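PDB 3QAC: 11S globulin seed storage protein from Amaranthus hypochondriacus, which probably serves as a nutrient reservoir of the seed, a storage globulin of the 11S family. Local coordinates for residues E36-D39 against E44-C47; L73-Q78 against A325-L330; I164-H169 against N176-F181; R180-G185 against R241-R246. One frame throughout, in Å; residues are numbered along the deposited sequence.

Interaction 1. Residues E36-D39 against E44-C47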
loop_
_atom_site.group_PDB
_atom_site.type_symbol
_atom_site.label_atom_id
_atom_site.label_comp_id
_atom_site.label_asym_id
_atom_site.label_seq_id
_atom_site.Cartn_x
_atom_site.Cartn_y
_atom_site.Cartn_z
ATOM N N GLU A 36 -5.315 25.562 -15.004
ATOM C CA GLU A 36 -4.352 26.121 -14.084
ATOM C C GLU A 36 -3.754 25.039 -13.200
ATOM O O GLU A 36 -4.481 24.278 -12.535
ATOM C CB GLU A 36 -5.021 27.195 -13.254
ATOM C CG GLU A 36 -5.848 28.131 -14.104
ATOM C CD GLU A 36 -6.619 29.126 -13.278
ATOM O OE1 GLU A 36 -7.861 29.065 -13.289
ATOM O OE2 GLU A 36 -5.981 29.971 -12.615
ATOM N N VAL A 37 -2.424 24.973 -13.190
ATOM C CA VAL A 37 -1.722 23.895 -12.503
ATOM C C VAL A 37 -0.914 24.425 -11.335
ATOM O O VAL A 37 -0.056 25.320 -11.501
ATOM C CB VAL A 37 -0.793 23.137 -13.456
ATOM C CG1 VAL A 37 -0.120 21.965 -12.734
ATOM C CG2 VAL A 37 -1.568 22.680 -14.693
ATOM N N TRP A 38 -1.197 23.892 -10.144
ATOM C CA TRP A 38 -0.428 24.283 -8.984
ATOM C C TRP A 38 0.947 23.663 -9.134
ATOM O O TRP A 38 1.129 22.762 -9.943
ATOM C CB TRP A 38 -1.097 23.852 -7.686
ATOM C CG TRP A 38 -2.119 24.833 -7.186
ATOM C CD1 TRP A 38 -1.999 25.668 -6.109
ATOM C CD2 TRP A 38 -3.418 25.077 -7.738
ATOM N NE1 TRP A 38 -3.145 26.418 -5.965
ATOM C CE2 TRP A 38 -4.031 26.068 -6.954
ATOM C CE3 TRP A 38 -4.122 24.551 -8.827
ATOM C CZ2 TRP A 38 -5.321 26.545 -7.220
ATOM C CZ3 TRP A 38 -5.395 25.018 -9.088
ATOM C CH2 TRP A 38 -5.981 26.007 -8.290
ATOM N N ASP A 39 1.901 24.154 -8.357
ATOM C CA ASP A 39 3.277 23.671 -8.416
ATOM C C ASP A 39 3.423 22.421 -7.561
ATOM O O ASP A 39 3.475 22.490 -6.339
ATOM C CB ASP A 39 4.232 24.775 -7.943
ATOM C CG ASP A 39 5.697 24.380 -8.033
ATOM O OD1 ASP A 39 6.025 23.248 -8.451
ATOM O OD2 ASP A 39 6.537 25.219 -7.668
ATOM N N GLU A 44 4.960 20.945 0.389
ATOM C CA GLU A 44 3.791 20.359 1.015
ATOM C C GLU A 44 3.008 19.495 0.023
ATOM O O GLU A 44 2.307 18.589 0.446
ATOM C CB GLU A 44 2.903 21.401 1.717
ATOM C CG GLU A 44 2.389 22.528 0.836
ATOM C CD GLU A 44 3.346 23.730 0.804
ATOM O OE1 GLU A 44 4.553 23.537 0.497
ATOM O OE2 GLU A 44 2.890 24.864 1.093
ATOM N N PHE A 45 3.136 19.761 -1.280
ATOM C CA PHE A 45 2.554 18.861 -2.274
ATOM C C PHE A 45 3.335 17.562 -2.343
ATOM O O PHE A 45 2.763 16.487 -2.531
ATOM C CB PHE A 45 2.484 19.480 -3.665
ATOM C CG PHE A 45 1.349 20.433 -3.838
ATOM C CD1 PHE A 45 1.551 21.667 -4.420
ATOM C CD2 PHE A 45 0.083 20.103 -3.407
ATOM C CE1 PHE A 45 0.516 22.562 -4.585
ATOM C CE2 PHE A 45 -0.967 20.997 -3.570
ATOM C CZ PHE A 45 -0.739 22.246 -4.157
ATOM N N ARG A 46 4.650 17.667 -2.201
ATOM C CA ARG A 46 5.486 16.485 -2.239
ATOM C C ARG A 46 5.147 15.629 -1.022
ATOM O O ARG A 46 5.014 14.415 -1.119
ATOM C CB ARG A 46 6.980 16.869 -2.277
ATOM C CG ARG A 46 7.396 17.531 -3.592
ATOM C CD ARG A 46 8.915 17.539 -3.804
ATOM N NE ARG A 46 9.550 18.643 -3.086
ATOM C CZ ARG A 46 10.322 18.483 -2.016
ATOM N NH1 ARG A 46 10.558 17.248 -1.561
ATOM N NH2 ARG A 46 10.859 19.547 -1.406
ATOM N N CYS A 47 5.004 16.282 0.123
ATOM C CA CYS A 47 4.621 15.615 1.347
ATOM C C CYS A 47 3.264 14.901 1.187
ATOM O O CYS A 47 3.109 13.761 1.613
ATOM C CB CYS A 47 4.541 16.632 2.486
ATOM S SG CYS A 47 3.834 15.958 4.011
#
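The phenyl ring of Phe-45 lies against the base of the Trp-38 side chain, with CE1 of Phe-45 3.7 Å from CB of Trp-38. Its CZ sits 3.9 Å from the same CB, and 4.1 Å from CD1 of the indole. The two side chains cross obliquely, so that CE1 and CZ of Phe-45 do the touching. Trp-38 starts out toward the helix, but with CG anti to its own carbonyl carbon (chi1 -86°) the indole swings off and leaves the methylene as the main landing point; its NE1 is bound to Leu-22 O. These residues belong to a strand-helix-strand connection of the N-terminal cupin domain: strand 33-37 leads into a short loop, helix 43-48 follows, and strand 51-57 returns antiparallel beside the first. Val-52 of that returning strand touches both side chains. A large, flat, apolar residue suits position 45 because the ring must reach out from the helix and touch, besides Trp-38, Leu-377 and Val-379 on a strand of the C-terminal cupin domain. An alanine here would take away the ring and is likely to leave a gap between Trp-38 CB and strand 377-380. Two residues further along the helix, Cys-47 fastens it to Cys-14 by a disulfide.

Interaction 2. Residues L73-Q78 against A325-L330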
loop_
_atom_site.group_PDB
_atom_site.type_symbol
_atom_site.label_atom_id
_atom_site.label_comp_id
_atom_site.label_asym_id
_atom_site.label_seq_id
_atom_site.Cartn_x
_atom_site.Cartn_y
_atom_site.Cartn_z
ATOM N N LEU A 73 -10.195 13.269 -7.586
ATOM C CA LEU A 73 -11.342 13.734 -6.864
ATOM C C LEU A 73 -11.621 15.087 -7.459
ATOM O O LEU A 73 -10.757 15.970 -7.440
ATOM C CB LEU A 73 -10.987 13.880 -5.393
ATOM C CG LEU A 73 -12.013 13.347 -4.410
ATOM C CD1 LEU A 73 -12.414 11.935 -4.813
ATOM C CD2 LEU A 73 -11.431 13.365 -3.015
ATOM N N ILE A 74 -12.820 15.252 -7.994
ATOM C CA ILE A 74 -13.186 16.462 -8.703
ATOM C C ILE A 74 -14.316 17.201 -7.984
ATOM O O ILE A 74 -15.340 16.620 -7.642
ATOM C CB ILE A 74 -13.639 16.117 -10.111
ATOM C CG1 ILE A 74 -12.560 15.273 -10.804
ATOM C CG2 ILE A 74 -13.937 17.377 -10.878
ATOM C CD1 ILE A 74 -13.014 14.491 -11.999
ATOM N N TYR A 75 -14.118 18.485 -7.736
ATOM C CA TYR A 75 -15.195 19.313 -7.241
ATOM C C TYR A 75 -15.578 20.306 -8.324
ATOM O O TYR A 75 -14.721 20.993 -8.887
ATOM C CB TYR A 75 -14.793 20.034 -5.965
ATOM C CG TYR A 75 -15.833 21.006 -5.463
ATOM C CD1 TYR A 75 -16.987 20.555 -4.849
ATOM C CD2 TYR A 75 -15.646 22.373 -5.579
ATOM C CE1 TYR A 75 -17.937 21.428 -4.387
ATOM C CE2 TYR A 75 -16.591 23.261 -5.111
ATOM C CZ TYR A 75 -17.731 22.784 -4.518
ATOM O OH TYR A 75 -18.676 23.658 -4.049
ATOM N N ILE A 76 -16.866 20.346 -8.629
ATOM C CA ILE A 76 -17.404 21.281 -9.599
ATOM C C ILE A 76 -17.662 22.565 -8.840
ATOM O O ILE A 76 -18.630 22.670 -8.085
ATOM C CB ILE A 76 -18.709 20.759 -10.218
ATOM C CG1 ILE A 76 -18.452 19.441 -10.956
ATOM C CG2 ILE A 76 -19.315 21.780 -11.142
ATOM C CD1 ILE A 76 -17.235 19.455 -11.869
ATOM N N GLU A 77 -16.772 23.533 -9.017
ATOM C CA GLU A 77 -16.829 24.753 -8.241
ATOM C C GLU A 77 -17.945 25.616 -8.781
ATOM O O GLU A 77 -18.612 26.342 -8.042
ATOM C CB GLU A 77 -15.510 25.518 -8.365
ATOM C CG GLU A 77 -15.465 26.755 -7.506
ATOM C CD GLU A 77 -14.347 27.702 -7.886
ATOM O OE1 GLU A 77 -14.660 28.837 -8.314
ATOM O OE2 GLU A 77 -13.165 27.315 -7.760
ATOM N N GLN A 78 -18.138 25.526 -10.089
ATOM C CA GLN A 78 -19.032 26.437 -10.768
ATOM C C GLN A 78 -19.564 25.791 -12.015
ATOM O O GLN A 78 -18.862 25.043 -12.686
ATOM C CB GLN A 78 -18.265 27.697 -11.161
ATOM C CG GLN A 78 -19.142 28.863 -11.617
ATOM C CD GLN A 78 -18.319 30.089 -12.009
ATOM O OE1 GLN A 78 -17.753 30.138 -13.102
ATOM N NE2 GLN A 78 -18.249 31.080 -11.118
ATOM N N ALA A 325 -13.495 13.468 0.987
ATOM C CA ALA A 325 -13.622 14.886 0.712
ATOM C C ALA A 325 -14.579 15.474 1.726
ATOM O O ALA A 325 -15.335 14.745 2.377
ATOM C CB ALA A 325 -14.138 15.110 -0.690
ATOM N N ALA A 326 -14.513 16.788 1.895
ATOM C CA ALA A 326 -15.531 17.502 2.647
ATOM C C ALA A 326 -15.703 18.890 2.075
ATOM O O ALA A 326 -14.781 19.458 1.477
ATOM C CB ALA A 326 -15.169 17.575 4.103
ATOM N N LYS A 327 -16.895 19.432 2.245
ATOM C CA LYS A 327 -17.101 20.835 1.976
ATOM C C LYS A 327 -17.520 21.508 3.264
ATOM O O LYS A 327 -18.297 20.952 4.049
ATOM C CB LYS A 327 -18.143 21.060 0.898
ATOM C CG LYS A 327 -18.572 22.509 0.833
ATOM C CD LYS A 327 -18.675 23.013 -0.584
ATOM C CE LYS A 327 -19.228 24.435 -0.585
ATOM N NZ LYS A 327 -19.746 24.846 -1.909
ATOM N N GLY A 328 -16.971 22.689 3.501
ATOM C CA GLY A 328 -17.296 23.430 4.693
ATOM C C GLY A 328 -17.819 24.803 4.343
ATOM O O GLY A 328 -17.314 25.452 3.419
ATOM N N VAL A 329 -18.864 25.229 5.046
ATOM C CA VAL A 329 -19.252 26.623 4.982
ATOM C C VAL A 329 -19.225 27.231 6.378
ATOM O O VAL A 329 -19.867 26.737 7.315
ATOM C CB VAL A 329 -20.604 26.857 4.252
ATOM C CG1 VAL A 329 -20.672 25.994 2.995
ATOM C CG2 VAL A 329 -21.779 26.578 5.172
ATOM N N LEU A 330 -18.432 28.282 6.525
ATOM C CA LEU A 330 -18.451 29.029 7.758
ATOM C C LEU A 330 -19.116 30.321 7.412
ATOM O O LEU A 330 -18.797 30.932 6.409
ATOM C CB LEU A 330 -17.048 29.255 8.315
ATOM C CG LEU A 330 -16.418 28.098 9.085
ATOM C CD1 LEU A 330 -15.024 28.478 9.510
ATOM C CD2 LEU A 330 -17.258 27.756 10.305
#
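Lys-327 reaches across the interface of the two cupin domains to the phenol oxygen of Tyr-75, its NZ donating a hydrogen bond of 2.7 Å to OH of Tyr-75. Their strands, 72-78 and 324-330, belong to different sheets, one from each domain, and the backbones stay well apart: even the nearest pair, Leu-73 CA and Ala-325 CA, is 8.0 Å distant. Long side chains therefore have to span the space. In Tyr-75 the ring carbon CG stands anti to the backbone N (chi1 175°), which carries the phenol away from its strand, where it touches Val-398 and Phe-400 of the opposing sheet and Ile-139 of its own. Lys-327 also leaves with CG opposite its backbone N, then bends at chi2 (137°) and runs extended to its ammonium group, crossing the tyrosine at about a right angle. The bend lays CD of the lysine 3.5 Å from the tyrosine OH, so methylene packing accompanies the polar bond. Further along, Leu-73 CD2 rests 4.0 Å from CB of Ala-325; the small alanine leaves room for the branched leucine. Asp-292 OD1 forms a salt bridge with the same NZ. A buried lysine is thus met by a carboxylate and a phenol oxygen, a setting that would favour its charged form and probably make the phenol somewhat more acidic.

Interaction 3. Residues I164-H169 against N176-F181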
loop_
_atom_site.group_PDB
_atom_site.type_symbol
_atom_site.label_atom_id
_atom_site.label_comp_id
_atom_site.label_asym_id
_atom_site.label_seq_id
_atom_site.Cartn_x
_atom_site.Cartn_y
_atom_site.Cartn_z
ATOM N N ILE A 164 -5.400 15.352 -7.863
ATOM C CA ILE A 164 -4.821 14.195 -8.534
ATOM C C ILE A 164 -3.895 13.486 -7.572
ATOM O O ILE A 164 -2.850 14.019 -7.197
ATOM C CB ILE A 164 -4.022 14.578 -9.777
ATOM C CG1 ILE A 164 -4.818 15.555 -10.649
ATOM C CG2 ILE A 164 -3.631 13.329 -10.556
ATOM C CD1 ILE A 164 -4.062 16.019 -11.853
ATOM N N ASP A 165 -4.276 12.278 -7.170
ATOM C CA ASP A 165 -3.606 11.629 -6.061
ATOM C C ASP A 165 -2.495 10.728 -6.565
ATOM O O ASP A 165 -2.639 9.502 -6.609
ATOM C CB ASP A 165 -4.610 10.843 -5.229
ATOM C CG ASP A 165 -3.954 10.098 -4.111
ATOM O OD1 ASP A 165 -2.853 10.541 -3.724
ATOM O OD2 ASP A 165 -4.523 9.080 -3.632
ATOM N N THR A 166 -1.381 11.355 -6.937
ATOM C CA THR A 166 -0.287 10.676 -7.602
ATOM C C THR A 166 0.310 9.626 -6.690
ATOM O O THR A 166 0.840 8.634 -7.160
ATOM C CB THR A 166 0.794 11.679 -8.008
ATOM O OG1 THR A 166 1.018 12.571 -6.919
ATOM C CG2 THR A 166 0.331 12.505 -9.176
ATOM N N ALA A 167 0.214 9.838 -5.385
ATOM C CA ALA A 167 0.733 8.870 -4.424
ATOM C C ALA A 167 -0.220 7.691 -4.138
ATOM O O ALA A 167 0.081 6.837 -3.313
ATOM C CB ALA A 167 1.092 9.569 -3.122
ATOM N N ASN A 168 -1.369 7.659 -4.809
ATOM C CA ASN A 168 -2.317 6.555 -4.644
ATOM C C ASN A 168 -1.661 5.250 -5.044
ATOM O O ASN A 168 -0.950 5.201 -6.044
ATOM C CB ASN A 168 -3.561 6.782 -5.517
ATOM C CG ASN A 168 -4.806 6.026 -5.000
ATOM O OD1 ASN A 168 -5.062 4.880 -5.371
ATOM N ND2 ASN A 168 -5.578 6.686 -4.160
ATOM N N HIS A 169 -1.920 4.196 -4.278
ATOM C CA HIS A 169 -1.539 2.835 -4.658
ATOM C C HIS A 169 -1.947 2.524 -6.097
ATOM O O HIS A 169 -1.279 1.752 -6.783
ATOM C CB HIS A 169 -2.210 1.816 -3.730
ATOM C CG HIS A 169 -3.640 1.521 -4.087
ATOM N ND1 HIS A 169 -4.691 2.334 -3.704
ATOM C CD2 HIS A 169 -4.187 0.506 -4.802
ATOM C CE1 HIS A 169 -5.826 1.826 -4.164
ATOM N NE2 HIS A 169 -5.547 0.723 -4.838
ATOM N N ASN A 176 6.170 11.814 -8.673
ATOM C CA ASN A 176 6.467 13.239 -8.705
ATOM C C ASN A 176 5.393 14.102 -9.360
ATOM O O ASN A 176 4.996 15.122 -8.800
ATOM C CB ASN A 176 7.840 13.477 -9.342
ATOM C CG ASN A 176 8.972 12.892 -8.503
ATOM O OD1 ASN A 176 8.731 12.288 -7.444
ATOM N ND2 ASN A 176 10.211 13.063 -8.965
ATOM N N PHE A 177 4.928 13.692 -10.537
ATOM C CA PHE A 177 3.962 14.475 -11.307
ATOM C C PHE A 177 2.880 13.580 -11.903
ATOM O O PHE A 177 3.137 12.428 -12.230
ATOM C CB PHE A 177 4.670 15.236 -12.448
ATOM C CG PHE A 177 5.768 16.152 -11.975
ATOM C CD1 PHE A 177 5.490 17.477 -11.638
ATOM C CD2 PHE A 177 7.076 15.686 -11.851
ATOM C CE1 PHE A 177 6.491 18.321 -11.186
ATOM C CE2 PHE A 177 8.088 16.521 -11.397
ATOM C CZ PHE A 177 7.800 17.843 -11.068
ATOM N N PRO A 178 1.666 14.111 -12.070
ATOM C CA PRO A 178 0.655 13.298 -12.755
ATOM C C PRO A 178 1.138 12.959 -14.152
ATOM O O PRO A 178 1.908 13.711 -14.753
ATOM C CB PRO A 178 -0.550 14.232 -12.835
ATOM C CG PRO A 178 -0.394 15.131 -11.654
ATOM C CD PRO A 178 1.103 15.366 -11.549
ATOM N N THR A 179 0.717 11.809 -14.646
ATOM C CA THR A 179 0.944 11.454 -16.023
ATOM C C THR A 179 -0.413 11.450 -16.692
ATOM O O THR A 179 -1.332 10.741 -16.262
ATOM C CB THR A 179 1.590 10.089 -16.132
ATOM O OG1 THR A 179 2.884 10.142 -15.524
ATOM C CG2 THR A 179 1.761 9.692 -17.567
ATOM N N ARG A 180 -0.557 12.278 -17.718
ATOM C CA ARG A 180 -1.802 12.330 -18.444
ATOM C C ARG A 180 -1.678 11.917 -19.896
ATOM O O ARG A 180 -0.775 12.359 -20.609
ATOM C CB ARG A 180 -2.419 13.714 -18.379
ATOM C CG ARG A 180 -3.885 13.670 -18.799
ATOM C CD ARG A 180 -4.537 14.964 -18.505
ATOM N NE ARG A 180 -4.655 15.169 -17.074
ATOM C CZ ARG A 180 -5.719 14.803 -16.386
ATOM N NH1 ARG A 180 -6.715 14.214 -17.017
ATOM N NH2 ARG A 180 -5.790 15.035 -15.086
ATOM N N PHE A 181 -2.618 11.074 -20.323
ATOM C CA PHE A 181 -2.676 10.597 -21.694
ATOM C C PHE A 181 -3.965 11.123 -22.324
ATOM O O PHE A 181 -5.046 10.923 -21.777
ATOM C CB PHE A 181 -2.698 9.065 -21.730
ATOM C CG PHE A 181 -1.554 8.396 -20.997
ATOM C CD1 PHE A 181 -0.580 7.704 -21.696
ATOM C CD2 PHE A 181 -1.478 8.428 -19.616
ATOM C CE1 PHE A 181 0.460 7.064 -21.036
ATOM C CE2 PHE A 181 -0.443 7.790 -18.948
ATOM C CZ PHE A 181 0.528 7.100 -19.662
HETATM O O HOH W 1 2.043 14.813 -7.805
#
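Pro-178 packs over Ile-164 and Thr-166 where the chain passes from one sheet of the N-terminal cupin barrel to the other, leaving strand 158-164 through a type I turn (Asp-165 to Asn-168) and later entering strand 180-182. The apolar half is close-fitting. Pro-178 CG lies 3.8 Å from CD1 of Ile-164, and the isoleucine's other branch, CG2, is 3.9 Å from CB of the proline, so both arms of Ile-164 press on the CB-CG side of the pyrrolidine ring. Thr-166 adds its methyl: CG2, anti to the carbonyl carbon, comes to 3.6 Å from the proline N. A rigid ring suits this place because it offers a compact apolar surface without a backbone N-H needing a partner. The same isoleucine CD1 also reaches the edge of the Arg-180 guanidinium, in its plane, while the charge itself is taken up by Glu-72 and Glu-190.

The other end is looser. The Phe-177 side chain sets out away from the turn, and Asn-176, partly exposed, makes a weak hydrogen bond to Gln-10 of a neighbouring subunit. Here a water bridges the segments, 2.6 Å from OG1 of Thr-166 and giving a hydrogen to Asn-176 O. The threonine thus serves both halves, its methyl facing the proline and its hydroxyl the water. Within the turn, Asn-168 ND2 donates to OD2 of Asp-165 at 2.7 Å, nearly straight at 164° and on the anti side of the carboxylate.

Interaction 4. Residues R180-G185 against R241-R246; sequences RFYLAG and RGNIVR
Strands 180-182 and 244-246 both pair antiparallel with strand 61-68 in one sheet of the N-terminal cupin domain, and where the first ends and the second is about to begin, Tyr-182 touches Asn-243. Asn-243 ND2 donates to OH of Tyr-182 at 3.1 Å, but the bond is bent, 138° at the hydrogen, with the oxygen tilted from the amide plane. Ring and amide stand almost perpendicular. Much of the contact is instead made by the asparagine's methylene: Asn-243 CB is 3.6 Å from both CE2 and CZ of the tyrosine ring. The backbone points CB at the phenol; chi1 of 61° then tucks CG between the backbone N and the carbonyl carbon and brings ND2 to the hydroxyl.

The loops beside this pair use glycine. Gly-185 has a positive phi, and a side chain on it would head for the carbonyl O of Gly-242, itself another glycine with positive phi. Nearby, Val-245 CG1 lies over the face of the Arg-241 guanidinium, 3.4 Å above its plane, while that group bonds to Asn-428 and Ile-429 of a neighbouring subunit.

Tyr-182 has a stronger partner in Glu-190 OE2, whose other oxygen pairs with Arg-180, and Asn-243 ND2 also bonds to Thr-35. A phenylalanine in place of Tyr-182 would probably leave Glu-190 OE2 without this hydroxyl and weaken the hold on the Asn-243 amide. The buried phenol oxygen, placed between an amide donor and a carboxylate, is thus satisfied through both partners, linking the two segments by polar chemistry as well as packing.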
loop_
_atom_site.group_PDB
_atom_site.type_symbol
_atom_site.label_atom_id
_atom_site.label_comp_id
_atom_site.label_asym_id
_atom_site.label_seq_id
_atom_site.Cartn_x
_atom_site.Cartn_y
_atom_site.Cartn_z
ATOM N N ARG A 180 -0.557 12.278 -17.718
ATOM C CA ARG A 180 -1.802 12.330 -18.444
ATOM C C ARG A 180 -1.678 11.917 -19.896
ATOM O O ARG A 180 -0.775 12.359 -20.609
ATOM C CB ARG A 180 -2.419 13.714 -18.379
ATOM C CG ARG A 180 -3.885 13.670 -18.799
ATOM C CD ARG A 180 -4.537 14.964 -18.505
ATOM N NE ARG A 180 -4.655 15.169 -17.074
ATOM C CZ ARG A 180 -5.719 14.803 -16.386
ATOM N NH1 ARG A 180 -6.715 14.214 -17.017
ATOM N NH2 ARG A 180 -5.790 15.035 -15.086
ATOM N N PHE A 181 -2.618 11.074 -20.323
ATOM C CA PHE A 181 -2.676 10.597 -21.694
ATOM C C PHE A 181 -3.965 11.123 -22.324
ATOM O O PHE A 181 -5.046 10.923 -21.777
ATOM C CB PHE A 181 -2.698 9.065 -21.730
ATOM C CG PHE A 181 -1.554 8.396 -20.997
ATOM C CD1 PHE A 181 -0.580 7.704 -21.696
ATOM C CD2 PHE A 181 -1.478 8.428 -19.616
ATOM C CE1 PHE A 181 0.460 7.064 -21.036
ATOM C CE2 PHE A 181 -0.443 7.790 -18.948
ATOM C CZ PHE A 181 0.528 7.100 -19.662
ATOM N N TYR A 182 -3.849 11.811 -23.458
ATOM C CA TYR A 182 -5.027 12.291 -24.184
ATOM C C TYR A 182 -5.347 11.403 -25.375
ATOM O O TYR A 182 -4.463 10.759 -25.960
ATOM C CB TYR A 182 -4.856 13.737 -24.659
ATOM C CG TYR A 182 -5.173 14.771 -23.608
ATOM C CD1 TYR A 182 -4.213 15.194 -22.707
ATOM C CD2 TYR A 182 -6.433 15.312 -23.510
ATOM C CE1 TYR A 182 -4.503 16.150 -21.744
ATOM C CE2 TYR A 182 -6.738 16.257 -22.550
ATOM C CZ TYR A 182 -5.771 16.682 -21.671
ATOM O OH TYR A 182 -6.086 17.631 -20.710
ATOM N N LEU A 183 -6.628 11.387 -25.724
ATOM C CA LEU A 183 -7.137 10.508 -26.763
ATOM C C LEU A 183 -7.461 11.278 -28.028
ATOM O O LEU A 183 -7.981 10.714 -28.985
ATOM C CB LEU A 183 -8.381 9.799 -26.249
ATOM C CG LEU A 183 -7.975 8.656 -25.334
ATOM C CD1 LEU A 183 -9.156 8.137 -24.538
ATOM C CD2 LEU A 183 -7.367 7.569 -26.202
ATOM N N ALA A 184 -7.162 12.569 -28.014
ATOM C CA ALA A 184 -7.449 13.438 -29.145
ATOM C C ALA A 184 -6.706 14.760 -28.978
ATOM O O ALA A 184 -6.308 15.123 -27.873
ATOM C CB ALA A 184 -8.971 13.687 -29.260
ATOM N N GLY A 185 -6.523 15.475 -30.078
ATOM C CA GLY A 185 -5.939 16.802 -30.038
ATOM C C GLY A 185 -4.426 16.800 -29.955
ATOM O O GLY A 185 -3.776 15.767 -30.108
ATOM N N ARG A 241 -5.931 23.514 -31.079
ATOM C CA ARG A 241 -7.004 23.880 -30.164
ATOM C C ARG A 241 -6.692 23.631 -28.696
ATOM O O ARG A 241 -7.359 24.191 -27.816
ATOM C CB ARG A 241 -8.281 23.148 -30.536
ATOM C CG ARG A 241 -8.792 23.475 -31.918
ATOM C CD ARG A 241 -9.945 22.560 -32.250
ATOM N NE ARG A 241 -9.516 21.169 -32.252
ATOM C CZ ARG A 241 -10.349 20.143 -32.127
ATOM N NH1 ARG A 241 -9.881 18.899 -32.135
ATOM N NH2 ARG A 241 -11.654 20.367 -31.992
ATOM N N GLY A 242 -5.681 22.811 -28.427
ATOM C CA GLY A 242 -5.320 22.492 -27.059
ATOM C C GLY A 242 -6.249 21.425 -26.503
ATOM O O GLY A 242 -6.894 20.731 -27.281
ATOM N N ASN A 243 -6.327 21.303 -25.178
ATOM C CA ASN A 243 -7.066 20.196 -24.539
ATOM C C ASN A 243 -8.565 20.454 -24.338
ATOM O O ASN A 243 -9.343 19.524 -24.084
ATOM C CB ASN A 243 -6.431 19.819 -23.198
ATOM C CG ASN A 243 -6.438 20.978 -22.198
ATOM O OD1 ASN A 243 -6.119 22.121 -22.544
ATOM N ND2 ASN A 243 -6.790 20.683 -20.954
ATOM N N ILE A 244 -8.976 21.713 -24.439
ATOM C CA ILE A 244 -10.386 22.040 -24.296
ATOM C C ILE A 244 -10.842 22.791 -25.531
ATOM O O ILE A 244 -10.488 23.955 -25.728
ATOM C CB ILE A 244 -10.637 22.873 -23.041
ATOM C CG1 ILE A 244 -9.952 22.215 -21.842
ATOM C CG2 ILE A 244 -12.134 23.078 -22.808
ATOM C CD1 ILE A 244 -9.903 23.076 -20.626
ATOM N N VAL A 245 -11.637 22.112 -26.348
ATOM C CA VAL A 245 -12.005 22.612 -27.661
ATOM C C VAL A 245 -13.443 23.118 -27.733
ATOM O O VAL A 245 -14.299 22.718 -26.943
ATOM C CB VAL A 245 -11.823 21.521 -28.718
ATOM C CG1 VAL A 245 -10.402 20.995 -28.686
ATOM C CG2 VAL A 245 -12.831 20.403 -28.485
ATOM N N ARG A 246 -13.694 24.000 -28.695
ATOM C CA ARG A 246 -15.008 24.604 -28.883
ATOM C C ARG A 246 -15.870 23.809 -29.860
ATOM O O ARG A 246 -15.398 23.377 -30.906
ATOM C CB ARG A 246 -14.866 26.051 -29.365
ATOM C CG ARG A 246 -16.195 26.768 -29.612
ATOM C CD ARG A 246 -15.997 28.282 -29.658
ATOM N NE ARG A 246 -15.301 28.777 -28.466
ATOM C CZ ARG A 246 -14.180 29.502 -28.482
ATOM N NH1 ARG A 246 -13.609 29.842 -29.637
ATOM N NH2 ARG A 246 -13.632 29.896 -27.335
#

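Interaction 1 closes first along the chain. Interaction 2 then opens a loop of nearly 250 residues, within which interactions 3 and 4 are nested. Interactions 1 and 2 reach the same seven-stranded sheet of the N-terminal cupin domain, their centres about 18 Å apart, and both involve the junction with the C-terminal domain: interaction 2 spans it directly, and interaction 1 abuts strand 377-380. Interactions 3 and 4, also about 18 Å apart between centres, share strand 180-182, one at its entry and the other at its exit, and both lie beside a second subunit. The set thus runs from the seam between the two cupins outward to a subunit interface of the assembly.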